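Local structure of AT5g51070/K3K7_27 (Arabidopsis thaliana, 5GKM) at residues F103-A106 against V107-R111; H122-V125 against G126-V130; A14-A17 against I18-Q22; I57-D60 against K61-A65. The protein is a Clp chaperone, probably an ATP-hydrolysing partner of the caseinolytic protease, represented here by its helical N-terminal domain alone. All coordinates share one frame; numbering follows the deposited sequence. Where two conformers were deposited one is given.

Contact 1 (F103-A106 against V107-R111)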
loop_
_atom_site.group_PDB
_atom_site.type_symbol
_atom_site.label_atom_id
_atom_site.label_comp_id
_atom_site.label_asym_id
_atom_site.label_seq_id
_atom_site.Cartn_x
_atom_site.Cartn_y
_atom_site.Cartn_z
ATOM N N PHE A 103 -1.548 2.759 -8.013
ATOM C CA PHE A 103 -1.581 1.561 -8.778
ATOM C C PHE A 103 -1.097 1.880 -10.193
ATOM O O PHE A 103 -0.441 1.121 -10.777
ATOM C CB PHE A 103 -3.000 0.964 -8.886
ATOM C CG PHE A 103 -3.539 0.378 -7.619
ATOM C CD1 PHE A 103 -2.725 -0.087 -6.666
ATOM C CD2 PHE A 103 -4.875 0.281 -7.420
ATOM C CE1 PHE A 103 -3.202 -0.615 -5.497
ATOM C CE2 PHE A 103 -5.372 -0.262 -6.257
ATOM C CZ PHE A 103 -4.519 -0.723 -5.302
ATOM N N GLU A 104 -1.535 3.018 -10.723
ATOM C CA GLU A 104 -1.120 3.407 -12.080
ATOM C C GLU A 104 0.377 3.646 -12.114
ATOM O O GLU A 104 1.014 3.237 -13.009
ATOM C CB GLU A 104 -1.896 4.613 -12.661
ATOM C CG GLU A 104 -1.353 5.135 -14.002
ATOM C CD GLU A 104 -1.393 4.142 -15.183
ATOM O OE1 GLU A 104 -2.111 3.164 -15.139
ATOM O OE2 GLU A 104 -0.695 4.374 -16.192
ATOM N N ALA A 105 0.892 4.255 -11.071
ATOM C CA ALA A 105 2.338 4.456 -11.012
ATOM C C ALA A 105 3.091 3.130 -10.989
ATOM O O ALA A 105 4.112 3.009 -11.533
ATOM C CB ALA A 105 2.744 5.286 -9.813
ATOM N N ALA A 106 2.547 2.166 -10.270
ATOM C CA ALA A 106 3.181 0.884 -10.175
ATOM C C ALA A 106 3.286 0.251 -11.541
ATOM O O ALA A 106 4.267 -0.323 -11.886
ATOM C CB ALA A 106 2.379 -0.033 -9.264
ATOM N N VAL A 107 2.229 0.386 -12.285
ATOM C CA VAL A 107 2.206 -0.155 -13.649
ATOM C C VAL A 107 3.253 0.538 -14.526
ATOM O O VAL A 107 3.932 -0.072 -15.284
ATOM C CB VAL A 107 0.832 0.040 -14.318
ATOM C CG1 VAL A 107 0.877 -0.441 -15.761
ATOM C CG2 VAL A 107 -0.210 -0.771 -13.597
ATOM N N GLU A 108 3.305 1.842 -14.387
ATOM C CA GLU A 108 4.286 2.600 -15.165
ATOM C C GLU A 108 5.744 2.267 -14.869
ATOM O O GLU A 108 6.526 2.105 -15.737
ATOM C CB GLU A 108 4.022 4.097 -15.028
ATOM C CG GLU A 108 2.717 4.504 -15.720
ATOM C CD GLU A 108 2.228 5.876 -15.364
ATOM O OE1 GLU A 108 2.984 6.651 -14.841
ATOM O OE2 GLU A 108 1.080 6.207 -15.639
ATOM N N TYR A 109 6.051 2.182 -13.604
ATOM C CA TYR A 109 7.374 1.849 -13.186
ATOM C C TYR A 109 7.733 0.463 -13.707
ATOM O O TYR A 109 8.815 0.227 -14.142
ATOM C CB TYR A 109 7.470 1.861 -11.660
ATOM C CG TYR A 109 7.507 3.220 -11.016
ATOM C CD1 TYR A 109 8.297 4.224 -11.516
ATOM C CD2 TYR A 109 6.797 3.493 -9.898
ATOM C CE1 TYR A 109 8.339 5.453 -10.925
ATOM C CE2 TYR A 109 6.825 4.736 -9.305
ATOM C CZ TYR A 109 7.614 5.716 -9.798
ATOM O OH TYR A 109 7.661 6.928 -9.210
ATOM N N SER A 110 6.784 -0.456 -13.628
ATOM C CA SER A 110 7.060 -1.779 -14.079
ATOM C C SER A 110 7.375 -1.802 -15.567
ATOM O O SER A 110 8.230 -2.499 -16.006
ATOM C CB SER A 110 5.842 -2.687 -13.790
ATOM O OG SER A 110 5.996 -3.857 -14.467
ATOM N N ARG A 111 6.622 -1.052 -16.310
ATOM C CA ARG A 111 6.866 -0.959 -17.742
ATOM C C ARG A 111 8.220 -0.319 -18.059
ATOM O O ARG A 111 8.900 -0.754 -18.915
ATOM C CB ARG A 111 5.785 -0.155 -18.424
ATOM C CG ARG A 111 4.473 -0.863 -18.447
ATOM C CD ARG A 111 3.414 0.055 -18.952
ATOM N NE ARG A 111 2.128 -0.596 -19.038
ATOM C CZ ARG A 111 1.015 0.058 -19.074
ATOM N NH1 ARG A 111 1.026 1.354 -19.050
ATOM N NH2 ARG A 111 -0.105 -0.591 -19.150
#

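Contact 2 (H122-V125 against G126-V130)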
loop_
_atom_site.group_PDB
_atom_site.type_symbol
_atom_site.label_atom_id
_atom_site.label_comp_id
_atom_site.label_asym_id
_atom_site.label_seq_id
_atom_site.Cartn_x
_atom_site.Cartn_y
_atom_site.Cartn_z
ATOM N N HIS A 122 6.729 -2.871 -6.871
ATOM C CA HIS A 122 6.347 -1.799 -7.744
ATOM C C HIS A 122 5.295 -0.920 -7.119
ATOM O O HIS A 122 5.294 0.244 -7.301
ATOM C CB HIS A 122 5.771 -2.303 -9.049
ATOM C CG HIS A 122 6.744 -3.084 -9.898
ATOM N ND1 HIS A 122 6.609 -4.377 -10.171
ATOM C CD2 HIS A 122 7.882 -2.683 -10.528
ATOM C CE1 HIS A 122 7.604 -4.764 -10.942
ATOM N NE2 HIS A 122 8.384 -3.733 -11.148
ATOM N N ILE A 123 4.345 -1.544 -6.440
ATOM C CA ILE A 123 3.329 -0.804 -5.713
ATOM C C ILE A 123 3.938 0.042 -4.606
ATOM O O ILE A 123 3.552 1.117 -4.400
ATOM C CB ILE A 123 2.193 -1.698 -5.130
ATOM C CG1 ILE A 123 1.534 -2.485 -6.268
ATOM C CG2 ILE A 123 1.216 -0.849 -4.319
ATOM C CD1 ILE A 123 0.572 -3.571 -5.836
ATOM N N ALA A 124 4.903 -0.523 -3.911
ATOM C CA ALA A 124 5.575 0.259 -2.887
ATOM C C ALA A 124 6.311 1.480 -3.453
ATOM O O ALA A 124 6.263 2.500 -2.897
ATOM C CB ALA A 124 6.542 -0.608 -2.086
ATOM N N VAL A 125 6.962 1.291 -4.581
ATOM C CA VAL A 125 7.671 2.410 -5.171
ATOM C C VAL A 125 6.661 3.484 -5.521
ATOM O O VAL A 125 6.899 4.602 -5.311
ATOM C CB VAL A 125 8.492 2.031 -6.420
ATOM C CG1 VAL A 125 9.175 3.264 -7.006
ATOM C CG2 VAL A 125 9.545 1.027 -6.008
ATOM N N GLY A 126 5.525 3.066 -6.026
ATOM C CA GLY A 126 4.475 4.012 -6.324
ATOM C C GLY A 126 3.974 4.713 -5.089
ATOM O O GLY A 126 3.795 5.867 -5.083
ATOM N N LEU A 127 3.777 3.938 -4.041
ATOM C CA LEU A 127 3.204 4.455 -2.859
ATOM C C LEU A 127 4.081 5.528 -2.277
ATOM O O LEU A 127 3.616 6.500 -1.753
ATOM C CB LEU A 127 2.988 3.322 -1.871
ATOM C CG LEU A 127 2.417 3.585 -0.490
ATOM C CD1 LEU A 127 1.054 4.218 -0.651
ATOM C CD2 LEU A 127 2.299 2.309 0.323
ATOM N N PHE A 128 5.371 5.312 -2.390
ATOM C CA PHE A 128 6.328 6.167 -1.741
ATOM C C PHE A 128 6.796 7.299 -2.642
ATOM O O PHE A 128 7.709 7.968 -2.285
ATOM C CB PHE A 128 7.548 5.362 -1.256
ATOM C CG PHE A 128 7.205 4.278 -0.268
ATOM C CD1 PHE A 128 6.135 4.439 0.562
ATOM C CD2 PHE A 128 7.946 3.109 -0.163
ATOM C CE1 PHE A 128 5.784 3.476 1.449
ATOM C CE2 PHE A 128 7.593 2.119 0.738
ATOM C CZ PHE A 128 6.500 2.311 1.516
ATOM N N THR A 129 6.234 7.396 -3.836
ATOM C CA THR A 129 6.542 8.490 -4.738
ATOM C C THR A 129 5.383 9.324 -5.222
ATOM O O THR A 129 5.593 10.431 -5.585
ATOM C CB THR A 129 7.348 8.044 -5.944
ATOM O OG1 THR A 129 6.649 7.047 -6.651
ATOM C CG2 THR A 129 8.698 7.496 -5.546
ATOM N N VAL A 130 4.192 8.780 -5.289
ATOM C CA VAL A 130 3.064 9.517 -5.846
ATOM C C VAL A 130 1.811 9.674 -4.990
ATOM O O VAL A 130 0.791 10.065 -5.503
ATOM C CB VAL A 130 2.639 8.978 -7.229
ATOM C CG1 VAL A 130 3.818 8.947 -8.156
ATOM C CG2 VAL A 130 1.966 7.635 -7.116
#

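Contact 3 (A14-A17 against I18-Q22)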
loop_
_atom_site.group_PDB
_atom_site.type_symbol
_atom_site.label_atom_id
_atom_site.label_comp_id
_atom_site.label_asym_id
_atom_site.label_seq_id
_atom_site.Cartn_x
_atom_site.Cartn_y
_atom_site.Cartn_z
ATOM N N ALA A 14 0.942 -9.347 -5.296
ATOM C CA ALA A 14 0.426 -8.002 -5.376
ATOM C C ALA A 14 -1.088 -7.964 -5.128
ATOM O O ALA A 14 -1.584 -7.084 -4.524
ATOM C CB ALA A 14 0.754 -7.393 -6.716
ATOM N N ILE A 15 -1.749 -8.934 -5.711
ATOM C CA ILE A 15 -3.184 -9.039 -5.577
ATOM C C ILE A 15 -3.548 -9.288 -4.118
ATOM O O ILE A 15 -4.466 -8.738 -3.652
ATOM C CB ILE A 15 -3.763 -10.160 -6.464
ATOM C CG1 ILE A 15 -3.530 -9.871 -7.932
ATOM C CG2 ILE A 15 -5.229 -10.412 -6.161
ATOM C CD1 ILE A 15 -4.413 -8.821 -8.420
ATOM N N ARG A 16 -2.770 -10.108 -3.441
ATOM C CA ARG A 16 -3.035 -10.375 -2.061
ATOM C C ARG A 16 -2.882 -9.116 -1.212
ATOM O O ARG A 16 -3.672 -8.838 -0.382
ATOM C CB ARG A 16 -2.159 -11.511 -1.563
ATOM C CG ARG A 16 -2.380 -11.959 -0.151
ATOM C CD ARG A 16 -1.383 -13.067 0.174
ATOM N NE ARG A 16 -1.523 -14.196 -0.701
ATOM C CZ ARG A 16 -0.535 -14.683 -1.410
ATOM N NH1 ARG A 16 0.660 -14.094 -1.388
ATOM N NH2 ARG A 16 -0.757 -15.726 -2.151
ATOM N N ALA A 17 -1.855 -8.345 -1.486
ATOM C CA ALA A 17 -1.672 -7.115 -0.761
ATOM C C ALA A 17 -2.837 -6.152 -0.963
ATOM O O ALA A 17 -3.218 -5.442 -0.101
ATOM C CB ALA A 17 -0.362 -6.426 -1.190
ATOM N N ILE A 18 -3.308 -6.129 -2.185
ATOM C CA ILE A 18 -4.463 -5.288 -2.494
ATOM C C ILE A 18 -5.756 -5.716 -1.757
ATOM O O ILE A 18 -6.418 -4.931 -1.174
ATOM C CB ILE A 18 -4.690 -5.203 -4.010
ATOM C CG1 ILE A 18 -3.518 -4.487 -4.628
ATOM C CG2 ILE A 18 -5.983 -4.495 -4.337
ATOM C CD1 ILE A 18 -3.513 -4.540 -6.113
ATOM N N ILE A 19 -6.005 -7.006 -1.776
ATOM C CA ILE A 19 -7.123 -7.538 -1.009
ATOM C C ILE A 19 -6.943 -7.251 0.491
ATOM O O ILE A 19 -7.872 -6.931 1.175
ATOM C CB ILE A 19 -7.260 -9.046 -1.273
ATOM C CG1 ILE A 19 -7.748 -9.257 -2.691
ATOM C CG2 ILE A 19 -8.195 -9.699 -0.292
ATOM C CD1 ILE A 19 -7.573 -10.648 -3.221
ATOM N N PHE A 20 -5.732 -7.410 0.987
ATOM C CA PHE A 20 -5.481 -7.150 2.390
ATOM C C PHE A 20 -5.721 -5.694 2.661
ATOM O O PHE A 20 -6.066 -5.360 3.704
ATOM C CB PHE A 20 -4.092 -7.568 2.879
ATOM C CG PHE A 20 -3.844 -9.044 2.865
ATOM C CD1 PHE A 20 -4.863 -9.935 2.763
ATOM C CD2 PHE A 20 -2.580 -9.530 3.011
ATOM C CE1 PHE A 20 -4.614 -11.291 2.743
ATOM C CE2 PHE A 20 -2.320 -10.875 3.028
ATOM C CZ PHE A 20 -3.339 -11.764 2.875
ATOM N N SER A 21 -5.407 -4.866 1.669
ATOM C CA SER A 21 -5.684 -3.369 1.960
ATOM C C SER A 21 -7.201 -2.953 2.268
ATOM O O SER A 21 -7.490 -2.214 3.099
ATOM C CB SER A 21 -5.110 -2.480 0.843
ATOM O OG SER A 21 -5.886 -2.497 -0.362
ATOM N N GLN A 22 -7.994 -3.743 1.556
ATOM C CA GLN A 22 -9.440 -3.714 1.718
ATOM C C GLN A 22 -9.852 -4.227 3.092
ATOM O O GLN A 22 -10.584 -3.598 3.757
ATOM C CB GLN A 22 -10.145 -4.474 0.633
ATOM C CG GLN A 22 -9.964 -3.885 -0.759
ATOM C CD GLN A 22 -10.511 -4.778 -1.842
ATOM O OE1 GLN A 22 -10.168 -5.898 -1.953
ATOM N NE2 GLN A 22 -11.393 -4.253 -2.604
#

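Contact 4 (I57-D60 against K61-A65)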
loop_
_atom_site.group_PDB
_atom_site.type_symbol
_atom_site.label_atom_id
_atom_site.label_comp_id
_atom_site.label_asym_id
_atom_site.label_seq_id
_atom_site.Cartn_x
_atom_site.Cartn_y
_atom_site.Cartn_z
ATOM N N ILE A 57 9.587 -3.216 10.387
ATOM C CA ILE A 57 8.218 -2.832 10.568
ATOM C C ILE A 57 7.331 -4.047 10.544
ATOM O O ILE A 57 7.472 -4.849 9.723
ATOM C CB ILE A 57 7.770 -1.848 9.485
ATOM C CG1 ILE A 57 8.415 -0.501 9.714
ATOM C CG2 ILE A 57 6.265 -1.629 9.495
ATOM C CD1 ILE A 57 8.266 0.445 8.561
ATOM N N THR A 58 6.381 -4.092 11.451
ATOM C CA THR A 58 5.434 -5.178 11.537
ATOM C C THR A 58 4.035 -4.638 11.510
ATOM O O THR A 58 3.838 -3.531 11.827
ATOM C CB THR A 58 5.548 -6.007 12.856
ATOM O OG1 THR A 58 5.419 -5.165 13.983
ATOM C CG2 THR A 58 6.820 -6.721 12.900
ATOM N N ILE A 59 3.090 -5.489 11.148
ATOM C CA ILE A 59 1.724 -5.079 10.950
ATOM C C ILE A 59 1.040 -4.508 12.201
ATOM O O ILE A 59 0.347 -3.547 12.105
ATOM C CB ILE A 59 0.912 -6.196 10.263
ATOM C CG1 ILE A 59 -0.458 -5.710 9.862
ATOM C CG2 ILE A 59 0.821 -7.453 11.115
ATOM C CD1 ILE A 59 -0.472 -4.659 8.800
ATOM N N ASP A 60 1.287 -5.089 13.355
ATOM C CA ASP A 60 0.642 -4.546 14.527
ATOM C C ASP A 60 1.031 -3.151 14.879
ATOM O O ASP A 60 0.231 -2.339 15.213
ATOM C CB ASP A 60 0.790 -5.509 15.705
ATOM C CG ASP A 60 -0.102 -6.748 15.544
ATOM O OD1 ASP A 60 -1.301 -6.640 15.156
ATOM O OD2 ASP A 60 0.445 -7.834 15.733
ATOM N N LYS A 61 2.302 -2.888 14.779
ATOM C CA LYS A 61 2.769 -1.549 14.995
ATOM C C LYS A 61 2.228 -0.586 13.968
ATOM O O LYS A 61 1.824 0.457 14.290
ATOM C CB LYS A 61 4.294 -1.507 14.986
ATOM C CG LYS A 61 4.943 -2.193 16.159
ATOM C CD LYS A 61 4.686 -1.452 17.443
ATOM C CE LYS A 61 5.602 -1.973 18.550
ATOM N NZ LYS A 61 5.024 -3.236 19.077
ATOM N N ALA A 62 2.228 -1.017 12.723
ATOM C CA ALA A 62 1.696 -0.180 11.675
ATOM C C ALA A 62 0.218 0.122 11.875
ATOM O O ALA A 62 -0.166 1.210 11.745
ATOM C CB ALA A 62 1.966 -0.781 10.302
ATOM N N ARG A 63 -0.551 -0.854 12.267
ATOM C CA ARG A 63 -1.955 -0.626 12.552
ATOM C C ARG A 63 -2.222 0.383 13.692
ATOM O O ARG A 63 -3.044 1.222 13.557
ATOM C CB ARG A 63 -2.632 -1.940 12.914
ATOM C CG ARG A 63 -2.790 -2.907 11.786
ATOM C CD ARG A 63 -3.412 -4.193 12.328
ATOM N NE ARG A 63 -3.697 -5.148 11.286
ATOM C CZ ARG A 63 -3.520 -6.437 11.411
ATOM N NH1 ARG A 63 -3.098 -6.901 12.561
ATOM N NH2 ARG A 63 -3.743 -7.245 10.407
ATOM N N GLU A 64 -1.434 0.332 14.742
ATOM C CA GLU A 64 -1.546 1.315 15.807
ATOM C C GLU A 64 -1.300 2.715 15.343
ATOM O O GLU A 64 -1.964 3.624 15.743
ATOM C CB GLU A 64 -0.550 1.019 16.907
ATOM C CG GLU A 64 -0.861 -0.230 17.652
ATOM C CD GLU A 64 0.236 -0.708 18.577
ATOM O OE1 GLU A 64 1.154 0.059 18.846
ATOM O OE2 GLU A 64 0.128 -1.857 19.026
ATOM N N ALA A 65 -0.308 2.856 14.491
ATOM C CA ALA A 65 0.017 4.130 13.997
ATOM C C ALA A 65 -1.112 4.681 13.194
ATOM O O ALA A 65 -1.426 5.814 13.306
ATOM C CB ALA A 65 1.275 4.054 13.151
#

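Contact 1 (F103-A106 against V107-R111)
Glu-104 and Glu-108, one helical turn apart on helix 97-112, bring their carboxylates together: OE2 of Glu-104 lies 2.6 Å from OE2 of Glu-108. The two side chains cross at about a right angle, with their carboxylate planes 72° apart, and OE2 of Glu-108 also rests 3.1 Å from CG of Glu-104. Glu-104 gets there by folding back at chi2 (62°), whereas Glu-108 runs out extended beyond CG. A guanidinium from the next turn, that of Arg-111, stays 4.5 Å away, from its NH1 to OE2 of Glu-104, near enough for charge attraction but with no N-H aimed at the oxygen. CG1 of Val-107 covers the centre of one face of that guanidinium, so the small branched residue offers Arg-111 a greasy surface. One step round the helix, the ring of Tyr-109 lies obliquely against Ala-105, CE2 being 4.1 Å from CB of Ala-105. Alanine suits positions 105 and 106, where helix 120-130 packs close. The phenol of Tyr-109 is hydrogen-bonded to Thr-129 on that helix, and the hydroxyl of Ser-110 to the carbonyl of Tyr-117. Beneath everything run the i to i+4 backbone bonds, such as Tyr-109 N to Ala-105 O at 3.0 Å. Two carboxylate oxygens this close imply that one acid group probably holds a proton and donates it to the other, which would raise its apparent pKa.

Contact 2 (H122-V125 against G126-V130)
Phe-128 lays one face of its ring over the carbonyl oxygen of Ala-124, a turn earlier on helix 120-130; the oxygen is 3.3 Å from CG of Phe-128. With CG anti to the carbonyl carbon (chi1 -60°), the ring is swung back along the helix, and the small CB of Ala-124 meets it at CE2 of Phe-128, 4.1 Å away. Farther out the same ring meets Met-146, Leu-149 and Thr-150 of helix 146-158. Thr-129 adopts a different rotamer: chi1 of 58° sets OG1 between its own N and carbonyl carbon, from where the hydroxyl donates to Val-125 O at 2.8 Å. The donor is tilted 28° from that carbonyl plane, and the same hydroxyl has a second partner on helix 97-112. Val-125 O receives a weak bond from Phe-128 N as well, at 3.4 Å. The side chain of Leu-127 packs on Thr-35, Leu-39 and Leu-42 of helix 35-45, where a branched apolar residue is at home. Gly-126 takes part through its backbone: its N bonds to His-122 O at 3.1 Å, and its O accepts from both Thr-129 N and Val-130 N. The bond from Thr-129 OG1 back to the carbonyl four residues earlier is a common side-chain-to-backbone bond of helices, formed here on a largely buried stretch of helix in the all-helical Clp N-terminal domain.

Contact 3 (A14-A17 against I18-Q22)
Arg-16 O accepts the amide of Phe-20 at 2.9 Å, one of four consecutive i to i+4 bonds that tie these two turns of helix 12-27 together; the next runs from Ser-21 N to Ala-17 O. Ser-21 occurs in two conformers, and in the one described it adds a side-chain bond: with chi1 at 75° its OG turns back and donates to Ile-18 O at 2.6 Å, in the carbonyl plane and on a lone pair. In that conformer, at least, the hydroxyl of this buried serine is satisfied by its own helix. The charge of Arg-16 is answered outside, by a salt bridge from NH2 to Glu-12 and a long, weak ion pair with Glu-45. Its aliphatic part serves Phe-20. The two side chains lie side by side and point the same way, CG of Arg-16 coming over one face of the ring, 3.2 Å from CZ of Phe-20. With chi1 (-177°) and chi2 both extended, CG and CD lie along the ring before the chain bends at chi3. The guanidinium plane is 42° from that of the ring; CG and CD are the atoms that touch it. The carbonyl oxygen of Arg-16 lies above a face too, toward the rim at CG. On another flank, CG2 of Ile-15 touches CD1 of Ile-19 at 3.8 Å, a small apolar contact. Ala-14 and Ala-17 are small where helices 120-130 and 35-45 press close. Packing of an arginine's aliphatic chain on an aromatic ring one turn later is a recognised i to i+4 pairing, here on the first helix of the Clp N-terminal domain.

Contact 4 (I57-D60 against K61-A65)
Asp-60 and Arg-63 form the one salt bridge across this first turn of helix 59-71, OD1 to NH1 at 3.2 Å. As a hydrogen bond it is weak, bent to 126° at the hydrogen: the carboxylate oxygen lies at the guanidinium edge, near its plane, but the two planes stand 57° apart. The NE side of Arg-63 pairs with Glu-24 of helix 12-27, so acids from two helices share the one guanidinium. Apolar contact comes over the guanidinium face, where CG1 of Ile-59 sits above the centre, 3.5 Å from CZ of Arg-63. Both torsions contribute: CG1 of Ile-59 is turned anti to its N (chi1 -171°), while the arginine chain stretches fully from CG to NE. Isoleucine suits the spot because one branch can cover the flat cation as the residue also packs on Ile-43 of helix 35-45. Elsewhere on the turn, Lys-61 runs alongside Thr-58, whose OG1 is 3.7 Å from Lys-61 CG. Thr-58 holds the N-cap position, although its side chain makes no capping bond; its backbone O takes Ala-62 N at 3.1 Å. Arg-63 N to Ile-59 O, at 2.8 Å, follows as the next backbone bond. Small Ala-62 lets the turn settle against Leu-40 and Ile-43. With Asp-60 at its edge, Glu-24 paired with NE and a hydrocarbon branch on one face, the guanidinium is probably restrained in its orientation, and the two acids probably stabilise its positive charge.

How the contacts relate
Four short helical segments of one all-helical domain are related chiefly through packing. Contacts 1 and 2, with centres 9 Å apart, are joined most closely: Tyr-109 OH lies 2.8 Å from Thr-129 OG1, a probable hydrogen bond, and Tyr-109 CE2 packs 3.6 Å from Val-125 CG1. Contact 3 reaches both, through Ile-18 CG1 to Phe-103 CZ at 4.0 Å and Ala-14 CB to Ile-123 CD1 at 3.9 Å, so helices 12-27, 97-112 and 120-130 meet in a common core. Contact 4 stands apart, its nearest atoms about 7 Å from contacts 2 and 3 and about 15 Å from contact 1; helix 35-45 touches residues of contacts 2, 3 and 4.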